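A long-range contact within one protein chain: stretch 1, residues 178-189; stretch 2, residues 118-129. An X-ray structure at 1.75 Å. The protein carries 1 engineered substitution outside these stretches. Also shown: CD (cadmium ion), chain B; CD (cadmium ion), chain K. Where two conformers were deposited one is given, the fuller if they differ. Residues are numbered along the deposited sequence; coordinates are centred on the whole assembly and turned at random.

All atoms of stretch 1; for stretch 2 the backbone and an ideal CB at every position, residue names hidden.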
# COMPACT_ATOMS: atom_id res chain seq x y z
N SER A 178 2.54 8.03 9.32
CA SER A 178 3.63 8.51 8.48
C SER A 178 4.53 9.52 9.25
O SER A 178 4.04 10.33 9.98
CB SER A 178 3.02 9.17 7.26
OG SER A 178 3.86 10.19 6.77
N TYR A 179 5.83 9.33 9.12
CA TYR A 179 6.86 10.19 9.64
C TYR A 179 7.10 10.22 11.14
O TYR A 179 8.10 10.76 11.55
CB TYR A 179 6.75 11.63 9.06
CG TYR A 179 7.28 11.74 7.64
CD1 TYR A 179 8.51 11.18 7.27
CD2 TYR A 179 6.58 12.49 6.68
CE1 TYR A 179 9.01 11.30 5.98
CE2 TYR A 179 7.07 12.63 5.39
CZ TYR A 179 8.27 12.05 5.05
OH TYR A 179 8.73 12.17 3.78
N CYS A 180 6.27 9.52 11.92
CA CYS A 180 6.44 9.49 13.37
C CYS A 180 7.70 8.69 13.71
O CYS A 180 7.83 7.54 13.28
CB CYS A 180 5.22 8.83 14.04
SG CYS A 180 5.05 9.19 15.82
N PRO A 181 8.64 9.29 14.44
CA PRO A 181 9.80 8.49 14.88
C PRO A 181 9.34 7.46 15.89
O PRO A 181 8.43 7.74 16.68
CB PRO A 181 10.69 9.51 15.57
CG PRO A 181 10.31 10.81 14.94
CD PRO A 181 8.84 10.71 14.75
N HIS A 182 9.97 6.28 15.89
CA HIS A 182 9.48 5.21 16.75
C HIS A 182 10.63 4.32 17.17
O HIS A 182 11.70 4.28 16.51
CB HIS A 182 8.36 4.40 16.07
CG HIS A 182 8.63 4.08 14.65
ND1 HIS A 182 8.63 5.05 13.67
CD2 HIS A 182 8.91 2.91 14.03
CE1 HIS A 182 8.88 4.48 12.50
NE2 HIS A 182 9.06 3.19 12.71
N SER A 183 10.45 3.65 18.30
CA SER A 183 11.38 2.58 18.69
C SER A 183 10.74 1.73 19.72
O SER A 183 9.65 2.04 20.22
CB SER A 183 12.70 3.15 19.27
OG SER A 183 12.40 4.03 20.36
N TYR A 184 11.41 0.63 20.08
CA TYR A 184 10.83 -0.34 21.00
C TYR A 184 11.87 -0.90 21.96
O TYR A 184 13.01 -1.04 21.54
CB TYR A 184 10.27 -1.54 20.16
CG TYR A 184 9.29 -1.09 19.11
CD1 TYR A 184 7.95 -0.86 19.42
CD2 TYR A 184 9.67 -0.89 17.82
CE1 TYR A 184 7.04 -0.41 18.45
CE2 TYR A 184 8.79 -0.46 16.84
CZ TYR A 184 7.48 -0.22 17.15
OH TYR A 184 6.63 0.20 16.17
N SER A 185 11.46 -1.24 23.19
CA SER A 185 12.27 -2.00 24.08
C SER A 185 11.46 -3.09 24.69
O SER A 185 10.23 -3.04 24.61
CB SER A 185 12.82 -1.13 25.21
OG SER A 185 11.79 -0.46 25.90
N LEU A 186 12.11 -4.02 25.40
CA LEU A 186 11.39 -5.03 26.12
C LEU A 186 10.72 -4.42 27.35
O LEU A 186 11.27 -3.55 28.00
CB LEU A 186 12.34 -6.15 26.55
CG LEU A 186 13.00 -6.87 25.42
CD1 LEU A 186 14.01 -7.87 25.98
CD2 LEU A 186 11.96 -7.63 24.57
N ALA A 187 9.48 -4.79 27.63
CA ALA A 187 8.83 -4.32 28.80
C ALA A 187 9.39 -5.02 30.06
O ALA A 187 9.33 -4.47 31.15
CB ALA A 187 7.33 -4.44 28.66
N GLY A 188 9.96 -6.21 29.92
CA GLY A 188 10.55 -6.91 31.07
C GLY A 188 11.61 -7.82 30.62
O GLY A 188 12.30 -7.52 29.63
N ASP A 189 11.65 -9.02 31.25
CA ASP A 189 12.72 -9.93 30.94
C ASP A 189 12.46 -10.82 29.72
O ASP A 189 13.43 -11.18 28.99
CB ASP A 189 13.03 -10.84 32.14
CG ASP A 189 13.63 -10.09 33.35
OD1 ASP A 189 14.68 -9.41 33.23
OD2 ASP A 189 13.01 -10.28 34.39
N UNK A 118 16.88 -3.59 26.45
CA UNK A 118 16.28 -4.06 27.69
C UNK A 118 15.36 -3.01 28.34
O UNK A 118 15.36 -1.82 27.95
CB UNK A 118 17.38 -4.46 28.67
N UNK A 119 14.60 -3.47 29.32
CA UNK A 119 13.54 -2.68 29.94
C UNK A 119 14.13 -1.54 30.71
O UNK A 119 13.43 -0.55 30.91
CB UNK A 119 12.67 -3.54 30.86
N UNK A 120 15.42 -1.62 31.10
CA UNK A 120 15.97 -0.52 31.93
C UNK A 120 16.78 0.47 31.07
O UNK A 120 17.58 1.25 31.57
CB UNK A 120 16.85 -1.09 33.04
N UNK A 121 16.56 0.45 29.75
CA UNK A 121 17.16 1.43 28.90
C UNK A 121 16.06 2.01 28.04
O UNK A 121 15.33 1.27 27.36
CB UNK A 121 18.29 0.83 28.06
N UNK A 122 15.97 3.32 28.01
CA UNK A 122 14.99 3.97 27.18
C UNK A 122 15.46 3.82 25.70
O UNK A 122 16.62 4.06 25.38
CB UNK A 122 14.82 5.44 27.59
N UNK A 123 14.58 3.28 24.82
CA UNK A 123 15.04 2.93 23.50
C UNK A 123 15.17 4.19 22.60
O UNK A 123 14.21 4.89 22.37
CB UNK A 123 14.08 1.91 22.88
N UNK A 124 16.35 4.40 22.05
CA UNK A 124 16.65 5.59 21.29
C UNK A 124 15.77 5.56 20.05
O UNK A 124 15.54 4.49 19.49
CB UNK A 124 18.14 5.67 20.93
N UNK A 125 15.26 6.72 19.68
CA UNK A 125 14.34 6.79 18.52
C UNK A 125 15.01 6.67 17.17
O UNK A 125 16.19 7.01 17.03
CB UNK A 125 13.57 8.11 18.56
N UNK A 126 14.29 6.15 16.16
CA UNK A 126 14.74 6.31 14.78
C UNK A 126 14.30 7.67 14.22
O UNK A 126 13.70 8.48 14.93
CB UNK A 126 14.20 5.18 13.91
N UNK A 127 14.55 7.90 12.94
CA UNK A 127 14.14 9.15 12.26
C UNK A 127 12.70 9.20 11.74
O UNK A 127 12.20 10.28 11.41
CB UNK A 127 15.08 9.40 11.08
N UNK A 128 12.02 8.08 11.64
CA UNK A 128 10.66 8.10 11.00
C UNK A 128 10.80 7.89 9.50
O UNK A 128 11.87 8.02 8.96
CB UNK A 128 9.93 9.42 11.27
N UNK A 129 9.72 7.58 8.79
CA UNK A 129 9.76 7.34 7.37
C UNK A 129 8.39 7.69 6.80
O UNK A 129 7.41 7.76 7.52
CB UNK A 129 10.15 5.89 7.06
CD CD B . 9.48 1.65 10.92
CD CD K . 13.53 -9.16 36.41

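At position 118 the CA-to-CB bond points away from stretch 1, and the ideal CB lies 5.5 Å from Leu 186 CD1. Position 118 begins a type I turn that ends at 121; its phi of -73° permits proline, among many others. The residue is Pro 118; its O accepts from the backbone N of 121 at 3.1 Å, closing the turn.

Position 119 points sideways into a tight place: its ideal CB is 3.2 Å from Leu 186 O and 3.5 Å from Ala 187 O. A small side chain suits this best. Ser 119 is deposited, with chi1 in p, and its CA makes a CA-H...O contact with Leu 186 O at 3.1 Å. Water 1 accepts from Ser 119 N (3.0 Å) and donates to Gly 188 O (2.7 Å), joining the two backbones.

Positions 120, 121 and 122 have nothing of stretch 1 within 5.5 Å of their ideal CB atoms, so the contact leaves the choice wide. They are Asp 120, Arg 121 and Leu 122. The backbone of Arg 121 still takes part: water 2 donates to its O at 2.9 Å and accepts from Ser 185 OG at 2.7 Å.

At 123 the bond points toward the strand, with the ideal CB 3.4 Å from Tyr 184 O and 3.7 Å from Ser 183 OG. A compact side chain is favoured, and the phi of -77° permits proline. Pro 123 packs its CG 3.7 Å from Ser 185 OG, while its carbonyl O accepts a hydrogen bond from Ser 183 OG at 2.8 Å.

Position 124 points away, and many residues would serve; Ala 124 is found, its O 3.1 Å from Ser 183 CB.

Position 125 points sideways, its ideal CB 4.4 Å from Pro 181 CB. An apolar side chain of moderate size would suit. Leu 125 (m, t) brings CD2 to 3.7 Å from Ser 183 OG and 4.1 Å from Pro 181 O.

Position 126 places its ideal CB 3.7 Å from His 182 O, and the backbone NH of His 182 is nearby. A short side chain carrying an acceptor, such as Asn or Asp, is suggested. Asn 126 OD1 accepts from His 182 N at 2.9 Å, and Asn 126 N donates to His 182 O at 3.2 Å. ND2 lies over one face of the His 182 ring.

Position 127 points away, with nothing of stretch 1 within 5.5 Å of its ideal CB, so this contact would accept most side chains; the residue is Asn 127.

Position 128 has phi 89° and psi 165°, where a CB would jam against the preceding carbonyl O; the ideal CB would also clash with Tyr 179 O at 2.3 Å. Glycine is required, and Gly 128 is present.

At 129 the bond points away, but His 182 NE2 binds a cadmium ion at 2.4 Å. The ideal CB of 129 lies 5.8 Å from that cadmium ion, too far for Asp but within reach of a longer ligand such as His or Glu. His 129, with chi1 in p, swings back to bind that ion through NE2 at 2.3 Å. Its O accepts from Tyr 179 N at 2.7 Å.

Stretch 2 (118-129) PSDRLPALNNGH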
# COMPACT_ATOMS: atom_id res chain seq x y z
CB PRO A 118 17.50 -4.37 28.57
CG PRO A 118 18.54 -3.45 28.05
CD PRO A 118 18.31 -3.28 26.58
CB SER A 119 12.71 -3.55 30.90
OG SER A 119 13.48 -4.11 31.93
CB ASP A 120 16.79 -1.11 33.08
CG ASP A 120 18.07 -1.76 32.61
OD1 ASP A 120 18.20 -2.09 31.40
OD2 ASP A 120 18.96 -1.93 33.47
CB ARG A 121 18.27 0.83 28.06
CG ARG A 121 18.94 1.80 27.09
CD ARG A 121 20.04 1.16 26.22
NE ARG A 121 21.07 0.61 27.09
CZ ARG A 121 22.11 1.30 27.54
NH1 ARG A 121 22.28 2.55 27.17
NH2 ARG A 121 23.00 0.72 28.33
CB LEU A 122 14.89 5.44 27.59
CG LEU A 122 13.58 6.12 27.34
CD1 LEU A 122 12.59 5.56 28.36
CD2 LEU A 122 13.78 7.60 27.53
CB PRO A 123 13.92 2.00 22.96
CG PRO A 123 12.69 2.39 23.71
CD PRO A 123 13.20 2.87 25.07
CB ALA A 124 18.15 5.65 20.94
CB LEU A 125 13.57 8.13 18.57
CG LEU A 125 12.58 8.28 19.73
CD1 LEU A 125 12.24 9.76 19.83
CD2 LEU A 125 11.31 7.49 19.54
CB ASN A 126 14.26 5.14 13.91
CG ASN A 126 12.76 5.13 13.69
OD1 ASN A 126 12.07 6.12 13.89
ND2 ASN A 126 12.23 3.95 13.24
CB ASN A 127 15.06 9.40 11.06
CG ASN A 127 16.53 9.49 11.43
OD1 ASN A 127 17.41 9.03 10.68
ND2 ASN A 127 16.82 10.07 12.61
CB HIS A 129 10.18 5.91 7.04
CG HIS A 129 9.56 4.85 7.89
ND1 HIS A 129 8.24 4.50 7.78
CD2 HIS A 129 10.10 4.02 8.82
CE1 HIS A 129 7.97 3.55 8.65
NE2 HIS A 129 9.08 3.24 9.30
O HOH W 1 14.76 -6.48 29.67
O HOH W 2 12.68 0.64 28.21
O HOH W 3 7.68 6.89 10.53
O HOH W 4 9.55 -0.03 9.50
O HOH W 5 9.51 -0.25 12.52
O HOH W 6 7.33 0.94 10.26
O HOH W 7 11.82 1.97 10.76
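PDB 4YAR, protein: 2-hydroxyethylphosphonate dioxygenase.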